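Local structure of ABC transporter, periplasmic solute-binding protein (Rhizobium meliloti, 4WED) at residues C437-K442 / L449-V454; D282-L287 / L364-V369; A46-P51 / G181-P186. The protein probably serves as the periplasmic solute-binding component of an ABC transporter, perhaps for peptides, nickel or heme. All blocks are in the same frame, centred on the assembly; numbering follows the deposited sequence.

Contact 1 of 3, residues C437-K442 / L449-V454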
# COMPACT_ATOMS: atom_id res chain seq x y z
N CYS A 437 16.09 -0.23 0.13
CA CYS A 437 17.14 0.74 0.24
C CYS A 437 18.23 0.44 1.26
O CYS A 437 19.33 0.93 1.11
CB CYS A 437 16.55 2.11 0.51
SG CYS A 437 15.51 2.71 -0.83
N LEU A 438 17.96 -0.35 2.29
CA LEU A 438 19.00 -0.68 3.26
C LEU A 438 19.90 -1.82 2.72
O LEU A 438 19.41 -2.93 2.50
CB LEU A 438 18.37 -1.07 4.61
CG LEU A 438 19.28 -1.30 5.87
CD1 LEU A 438 19.82 -0.04 6.53
CD2 LEU A 438 18.52 -2.06 6.93
N SER A 439 21.19 -1.55 2.51
CA SER A 439 22.16 -2.60 2.10
C SER A 439 22.07 -3.88 2.90
O SER A 439 22.02 -4.96 2.33
CB SER A 439 23.62 -2.14 2.20
OG SER A 439 23.99 -1.38 1.08
N THR A 440 22.10 -3.76 4.23
CA THR A 440 22.22 -4.91 5.11
C THR A 440 20.97 -5.81 5.08
O THR A 440 21.08 -6.98 5.32
CB THR A 440 22.54 -4.47 6.55
OG1 THR A 440 21.58 -3.52 7.00
CG2 THR A 440 23.92 -3.84 6.61
N PHE A 441 19.81 -5.28 4.73
CA PHE A 441 18.58 -6.09 4.60
C PHE A 441 18.55 -6.79 3.24
O PHE A 441 18.48 -6.14 2.20
CB PHE A 441 17.32 -5.24 4.80
CG PHE A 441 16.03 -6.05 4.82
CD1 PHE A 441 15.39 -6.41 3.63
CD2 PHE A 441 15.43 -6.43 6.04
CE1 PHE A 441 14.21 -7.13 3.64
CE2 PHE A 441 14.25 -7.16 6.05
CZ PHE A 441 13.64 -7.51 4.86
N LYS A 442 18.56 -8.12 3.26
CA LYS A 442 18.81 -8.91 2.07
C LYS A 442 17.77 -10.03 1.91
O LYS A 442 17.94 -11.10 2.49
CB LYS A 442 20.23 -9.49 2.15
N LEU A 449 16.55 -0.82 -4.93
CA LEU A 449 16.52 0.53 -5.53
C LEU A 449 17.88 1.25 -5.47
O LEU A 449 18.39 1.75 -6.47
CB LEU A 449 15.49 1.38 -4.78
CG LEU A 449 14.54 2.30 -5.54
CD1 LEU A 449 13.93 1.66 -6.77
CD2 LEU A 449 13.45 2.73 -4.56
N VAL A 450 18.45 1.27 -4.29
CA VAL A 450 19.69 2.00 -4.09
C VAL A 450 20.44 1.45 -2.88
O VAL A 450 19.85 1.23 -1.83
CB VAL A 450 19.37 3.50 -3.94
CG1 VAL A 450 18.27 3.73 -2.91
CG2 VAL A 450 20.62 4.28 -3.57
N THR A 451 21.73 1.20 -3.03
CA THR A 451 22.53 0.65 -1.92
C THR A 451 23.78 1.46 -1.71
O THR A 451 24.73 1.36 -2.49
CB THR A 451 22.92 -0.82 -2.16
OG1 THR A 451 23.44 -1.00 -3.50
CG2 THR A 451 21.71 -1.73 -1.94
N ASP A 452 23.77 2.29 -0.67
CA ASP A 452 24.98 3.00 -0.24
C ASP A 452 25.20 2.73 1.25
O ASP A 452 24.64 3.41 2.12
CB ASP A 452 24.88 4.49 -0.55
CG ASP A 452 26.24 5.18 -0.55
OD1 ASP A 452 27.26 4.62 -0.10
OD2 ASP A 452 26.29 6.33 -1.01
N PRO A 453 25.99 1.70 1.55
CA PRO A 453 26.32 1.36 2.94
C PRO A 453 26.93 2.50 3.73
O PRO A 453 26.57 2.72 4.89
CB PRO A 453 27.36 0.23 2.78
CG PRO A 453 26.98 -0.41 1.49
CD PRO A 453 26.55 0.73 0.60
N VAL A 454 27.84 3.24 3.13
CA VAL A 454 28.53 4.21 3.95
C VAL A 454 27.59 5.39 4.18
O VAL A 454 27.53 5.91 5.29
CB VAL A 454 29.94 4.62 3.44
CG1 VAL A 454 30.77 3.39 3.09
CG2 VAL A 454 29.83 5.54 2.25
O HOH W 1 21.87 1.72 1.17
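Cys-437 SG lies anti to its carbonyl carbon (chi1 -64°), while Val-450 CG1 sits between its backbone N and carbonyl carbon (chi1 50°). These torsions bring sulfur and methyl together at 3.6 Å between Cys-437 SG and Val-450 CG1. The same sulfur has a looser apolar contact with Leu-449 CB, at 4.2 Å. Beside this apolar patch the backbones come close without a direct hydrogen bond. Cys-437 O and Val-450 O are 3.0 Å apart, and both are acceptors. Cys-437 CA, however, gives a CA-H...O contact to Val-450 O over 3.4 Å, with 143° at the hydrogen. A water completes the link: it donates to Cys-437 O and accepts from Asp-452 N, each at 2.7 Å from the water oxygen. Cys-437 ends helix 430-437, and the rest of both segments lies in the loop that runs on to helix 457-465; the returning chain lies alongside the end of the first helix, Cys-437 nearest Val-450 and Ser-439 nearest Thr-451. Lys-448 NZ reaches back to Leu-438 O and Phe-441 O, and Asp-457 OD1 accepts from Ser-439 N, so polar bonds from outside also hold 437-442. At the more exposed end, the hydroxyl oxygen Ser-439 OG meets the proline ring at CG of Pro-453, 3.2 Å away. From Thr-451, CB comes within 3.5 Å of Ser-439 OG, a contact made without a hydrogen bond across the segments.

Contact 2 of 3, residues D282-L287 / L364-V369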
# COMPACT_ATOMS: atom_id res chain seq x y z
N ASP A 282 26.79 1.05 -10.59
CA ASP A 282 27.82 -0.00 -10.54
C ASP A 282 27.98 -0.69 -11.90
O ASP A 282 29.08 -1.12 -12.24
CB ASP A 282 27.50 -1.03 -9.45
CG ASP A 282 27.41 -0.41 -8.04
OD1 ASP A 282 28.25 0.45 -7.72
OD2 ASP A 282 26.51 -0.78 -7.26
N ARG A 283 26.89 -0.80 -12.65
CA ARG A 283 26.94 -1.34 -14.00
C ARG A 283 27.16 -0.31 -15.11
O ARG A 283 27.90 -0.55 -16.04
CB ARG A 283 25.67 -2.13 -14.28
CG ARG A 283 25.70 -2.95 -15.54
CD ARG A 283 24.38 -3.65 -15.74
NE ARG A 283 24.38 -4.52 -16.91
CZ ARG A 283 23.57 -4.36 -17.94
NH1 ARG A 283 23.63 -5.19 -18.96
NH2 ARG A 283 22.70 -3.38 -17.96
N ALA A 284 26.49 0.82 -15.00
CA ALA A 284 26.48 1.86 -15.99
C ALA A 284 27.35 3.03 -15.50
O ALA A 284 26.89 3.90 -14.76
CB ALA A 284 25.06 2.33 -16.21
N GLU A 285 28.60 3.07 -15.94
CA GLU A 285 29.53 4.11 -15.49
C GLU A 285 28.99 5.56 -15.59
O GLU A 285 29.35 6.41 -14.77
CB GLU A 285 30.84 3.96 -16.25
CG GLU A 285 32.12 4.25 -15.47
CD GLU A 285 33.32 4.33 -16.41
OE1 GLU A 285 33.40 3.51 -17.35
OE2 GLU A 285 34.18 5.21 -16.22
N PRO A 286 28.10 5.86 -16.57
CA PRO A 286 27.51 7.22 -16.62
C PRO A 286 26.53 7.60 -15.48
O PRO A 286 26.30 8.78 -15.21
CB PRO A 286 26.78 7.23 -17.97
CG PRO A 286 27.51 6.21 -18.82
CD PRO A 286 27.88 5.13 -17.84
N LEU A 287 25.96 6.62 -14.80
CA LEU A 287 24.98 6.93 -13.81
C LEU A 287 25.66 7.22 -12.51
O LEU A 287 25.00 7.60 -11.56
CB LEU A 287 24.06 5.75 -13.64
CG LEU A 287 23.26 5.46 -14.88
CD1 LEU A 287 22.40 4.22 -14.65
CD2 LEU A 287 22.40 6.68 -15.26
N LEU A 364 26.12 7.64 -25.10
CA LEU A 364 25.47 7.55 -23.79
C LEU A 364 24.30 6.58 -23.96
O LEU A 364 23.19 6.97 -24.33
CB LEU A 364 25.03 8.94 -23.34
CG LEU A 364 24.44 9.09 -21.93
CD1 LEU A 364 24.98 8.14 -20.87
CD2 LEU A 364 24.59 10.54 -21.47
N THR A 365 24.60 5.31 -23.74
CA THR A 365 23.67 4.21 -23.98
C THR A 365 23.31 3.62 -22.63
O THR A 365 24.20 3.29 -21.86
CB THR A 365 24.32 3.14 -24.83
OG1 THR A 365 24.61 3.71 -26.11
CG2 THR A 365 23.39 2.00 -25.06
N LEU A 366 22.01 3.53 -22.35
CA LEU A 366 21.51 2.90 -21.12
C LEU A 366 20.48 1.85 -21.44
O LEU A 366 19.69 2.01 -22.37
CB LEU A 366 20.91 3.94 -20.21
CG LEU A 366 21.96 4.91 -19.67
CD1 LEU A 366 21.28 6.16 -19.13
CD2 LEU A 366 22.83 4.24 -18.61
N GLU A 367 20.52 0.75 -20.69
CA GLU A 367 19.62 -0.36 -20.90
C GLU A 367 18.52 -0.37 -19.86
O GLU A 367 18.75 -0.58 -18.70
CB GLU A 367 20.38 -1.68 -20.90
CG GLU A 367 19.47 -2.86 -21.25
CD GLU A 367 20.09 -4.23 -20.99
OE1 GLU A 367 20.12 -4.67 -19.82
OE2 GLU A 367 20.52 -4.88 -21.97
N LEU A 368 17.30 -0.15 -20.31
CA LEU A 368 16.13 -0.26 -19.48
C LEU A 368 15.55 -1.68 -19.58
O LEU A 368 15.08 -2.12 -20.65
CB LEU A 368 15.10 0.77 -19.92
CG LEU A 368 13.76 0.74 -19.18
CD1 LEU A 368 13.91 0.56 -17.67
CD2 LEU A 368 13.01 2.01 -19.51
N VAL A 369 15.62 -2.40 -18.46
CA VAL A 369 15.11 -3.75 -18.40
C VAL A 369 13.68 -3.70 -17.89
O VAL A 369 13.39 -3.02 -16.91
CB VAL A 369 16.00 -4.68 -17.54
CG1 VAL A 369 15.47 -6.12 -17.56
CG2 VAL A 369 17.43 -4.67 -18.05
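The turn that leads from strand 274-279 into helix 290-299 packs against strand 362-370, with Arg-283, Ala-284, Pro-286 and Leu-287 facing Leu-364, Leu-366 and Glu-367. Leu-287 N donates to Ala-284 O over 2.9 Å, which closes the turn. On the apolar side, one methyl does most of the work: Leu-366 CD2 lies 3.8 Å from Ala-284 CB. It also meets the branch point of the next leucine, with 3.9 Å from Leu-366 CD2 to Leu-287 CG. Further along, Pro-286 CB touches Leu-364 CD1 at 3.5 Å, the two side chains lying alongside and pointing opposite ways; Trp-351 packs on both. At the other end, the polar pair is made by long side chains. Arg-283 starts with CG anti to its backbone N (chi1 -169°) and runs extended from CG to NE. Its NH2 makes a weak hydrogen bond, part of a salt bridge, to Glu-367 OE1 at 3.4 Å, with an N-H...O angle of 135°. The guanidinium and carboxylate planes are 37° apart. Stronger partners flank the pair: Arg-283 NH2 also bridges to Asp-416, whose carboxylate accepts from Glu-367 N as well, and Glu-367 OE1 pairs with Arg-399. Opposite charges therefore alternate from Asp-416 to Arg-399, which probably spreads the electrostatic attraction over four residues, while methyl and ring contacts carry the buried part of the interface.

Contact 3 of 3, residues A46-P51 / G181-P186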
# COMPACT_ATOMS: atom_id res chain seq x y z
N ALA A 46 -15.06 -15.13 -1.28
CA ALA A 46 -14.44 -14.54 -0.09
C ALA A 46 -13.37 -15.43 0.56
O ALA A 46 -12.45 -14.92 1.18
CB ALA A 46 -15.51 -14.19 0.93
N GLY A 47 -13.51 -16.75 0.44
CA GLY A 47 -12.61 -17.68 1.11
C GLY A 47 -12.95 -17.91 2.59
O GLY A 47 -13.98 -17.45 3.10
N ASN A 48 -12.09 -18.68 3.24
CA ASN A 48 -12.20 -18.94 4.68
C ASN A 48 -11.64 -17.74 5.42
O ASN A 48 -10.51 -17.33 5.14
CB ASN A 48 -11.43 -20.21 5.05
CG ASN A 48 -11.03 -20.27 6.52
OD1 ASN A 48 -11.63 -19.64 7.39
ND2 ASN A 48 -10.00 -21.06 6.81
N LEU A 49 -12.41 -17.23 6.38
CA LEU A 49 -12.24 -15.90 6.99
C LEU A 49 -11.42 -15.89 8.27
O LEU A 49 -11.36 -14.85 8.94
CB LEU A 49 -13.62 -15.33 7.31
CG LEU A 49 -14.59 -15.26 6.13
CD1 LEU A 49 -15.96 -14.81 6.59
CD2 LEU A 49 -14.09 -14.31 5.06
N ASP A 50 -10.83 -17.04 8.62
CA ASP A 50 -9.98 -17.18 9.81
C ASP A 50 -9.10 -15.93 9.93
O ASP A 50 -8.20 -15.72 9.11
CB ASP A 50 -9.14 -18.45 9.69
CG ASP A 50 -8.47 -18.85 10.98
OD1 ASP A 50 -8.19 -17.94 11.79
OD2 ASP A 50 -8.21 -20.07 11.18
N PRO A 51 -9.36 -15.08 10.94
CA PRO A 51 -8.65 -13.79 11.01
C PRO A 51 -7.18 -13.94 11.35
O PRO A 51 -6.43 -12.97 11.31
CB PRO A 51 -9.39 -13.03 12.13
CG PRO A 51 -9.97 -14.09 12.99
CD PRO A 51 -10.27 -15.28 12.08
N GLY A 181 -9.77 -25.28 19.32
CA GLY A 181 -9.29 -23.94 19.06
C GLY A 181 -9.33 -23.55 17.59
O GLY A 181 -8.82 -22.50 17.25
N LYS A 182 -9.92 -24.37 16.73
CA LYS A 182 -9.91 -24.10 15.30
C LYS A 182 -11.00 -23.07 14.97
O LYS A 182 -12.12 -23.15 15.49
CB LYS A 182 -10.11 -25.40 14.51
CG LYS A 182 -9.08 -26.47 14.82
N PHE A 183 -10.67 -22.08 14.15
CA PHE A 183 -11.69 -21.14 13.68
C PHE A 183 -12.93 -21.87 13.09
O PHE A 183 -12.81 -22.76 12.23
CB PHE A 183 -11.10 -20.18 12.66
CG PHE A 183 -12.13 -19.35 11.92
CD1 PHE A 183 -12.72 -19.82 10.74
CD2 PHE A 183 -12.49 -18.10 12.39
CE1 PHE A 183 -13.66 -19.07 10.06
CE2 PHE A 183 -13.40 -17.31 11.70
CZ PHE A 183 -14.00 -17.79 10.54
N LYS A 184 -14.10 -21.47 13.59
CA LYS A 184 -15.39 -21.98 13.15
C LYS A 184 -16.13 -20.85 12.42
O LYS A 184 -15.98 -20.73 11.21
CB LYS A 184 -16.17 -22.51 14.36
CG LYS A 184 -15.79 -23.94 14.75
N GLU A 185 -16.86 -19.99 13.12
CA GLU A 185 -17.66 -18.95 12.48
C GLU A 185 -17.01 -17.56 12.63
O GLU A 185 -16.28 -17.31 13.60
CB GLU A 185 -19.08 -18.94 13.06
N PRO A 186 -17.28 -16.63 11.68
CA PRO A 186 -16.60 -15.34 11.71
C PRO A 186 -17.27 -14.34 12.64
O PRO A 186 -17.88 -13.36 12.19
CB PRO A 186 -16.68 -14.88 10.26
CG PRO A 186 -18.02 -15.43 9.80
CD PRO A 186 -18.25 -16.72 10.57
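Phe-183 and Asp-50 form the principal aromatic interaction, a CH-pi contact. Asp-50 CA lies 3.7 Å from the centroid of the Phe-183 ring and only 11° off its normal, hence over the centre of one face. Chi1 of 169° sets CG of Phe-183 anti to the backbone N, the start of the path that carries the ring over to Asp-50. Apolar contacts extend the patch: Pro-51 CD approaches Phe-183 CD2 obliquely at 3.6 Å, and Leu-49 CB meets Phe-183 CZ at 4.1 Å. Separately, Leu-49 CD1 touches Pro-186 CB at 3.7 Å, while Pro-186 CB itself lies at the edge of the phenyl ring, in its plane.

Polar atoms border the aromatic group without hydrogen-bonding across the segments. Asn-48 OD1 comes obliquely to Phe-183 CE1 at 3.4 Å. That oxygen is held within its own loop, accepting from Asp-50 N over 3.0 Å at an N-H...O angle of 161°, with the donor above the carbonyl plane; this is an Asx turn. Asp-50 OD2 lies 3.2 Å from Phe-183 CB, and Asp-50 OD1 accepts from Gln-52 N. An alanine in place of Phe-183 removes the ring, and would probably leave Asp-50 CA without its pi face and open a gap beside Asn-48 and Pro-51.

The loop 46-51 follows strand 37-42 and the loop 181-186 leads to strand 192-197, the two outermost strands of a four-stranded mixed sheet. Leu-49 and Pro-186 both touch Gln-194 of strand 192-197, and Leu-49 also packs on Ile-60 of helix 58-61.

How the contacts relate
Along the chain contact 3 closes first, then contact 2, then contact 1. Contacts 1 and 2 lie on the same side of the chain's centre, with centres about 19 Å apart and nearest atoms about 5 Å apart, though they do not touch. They share a sheet: strand 274-279, which precedes the turn of contact 2, pairs with strand 488-500, on which Leu-449 and Val-450 of contact 1 pack. Contact 3 is remote, its centre about 50 Å from that of contact 2, on the opposite side of the chain's centre, and about 39 Å from that of contact 1. This separation is consistent with the two-lobed fold of periplasmic binding proteins, to which family 5 members add a further domain.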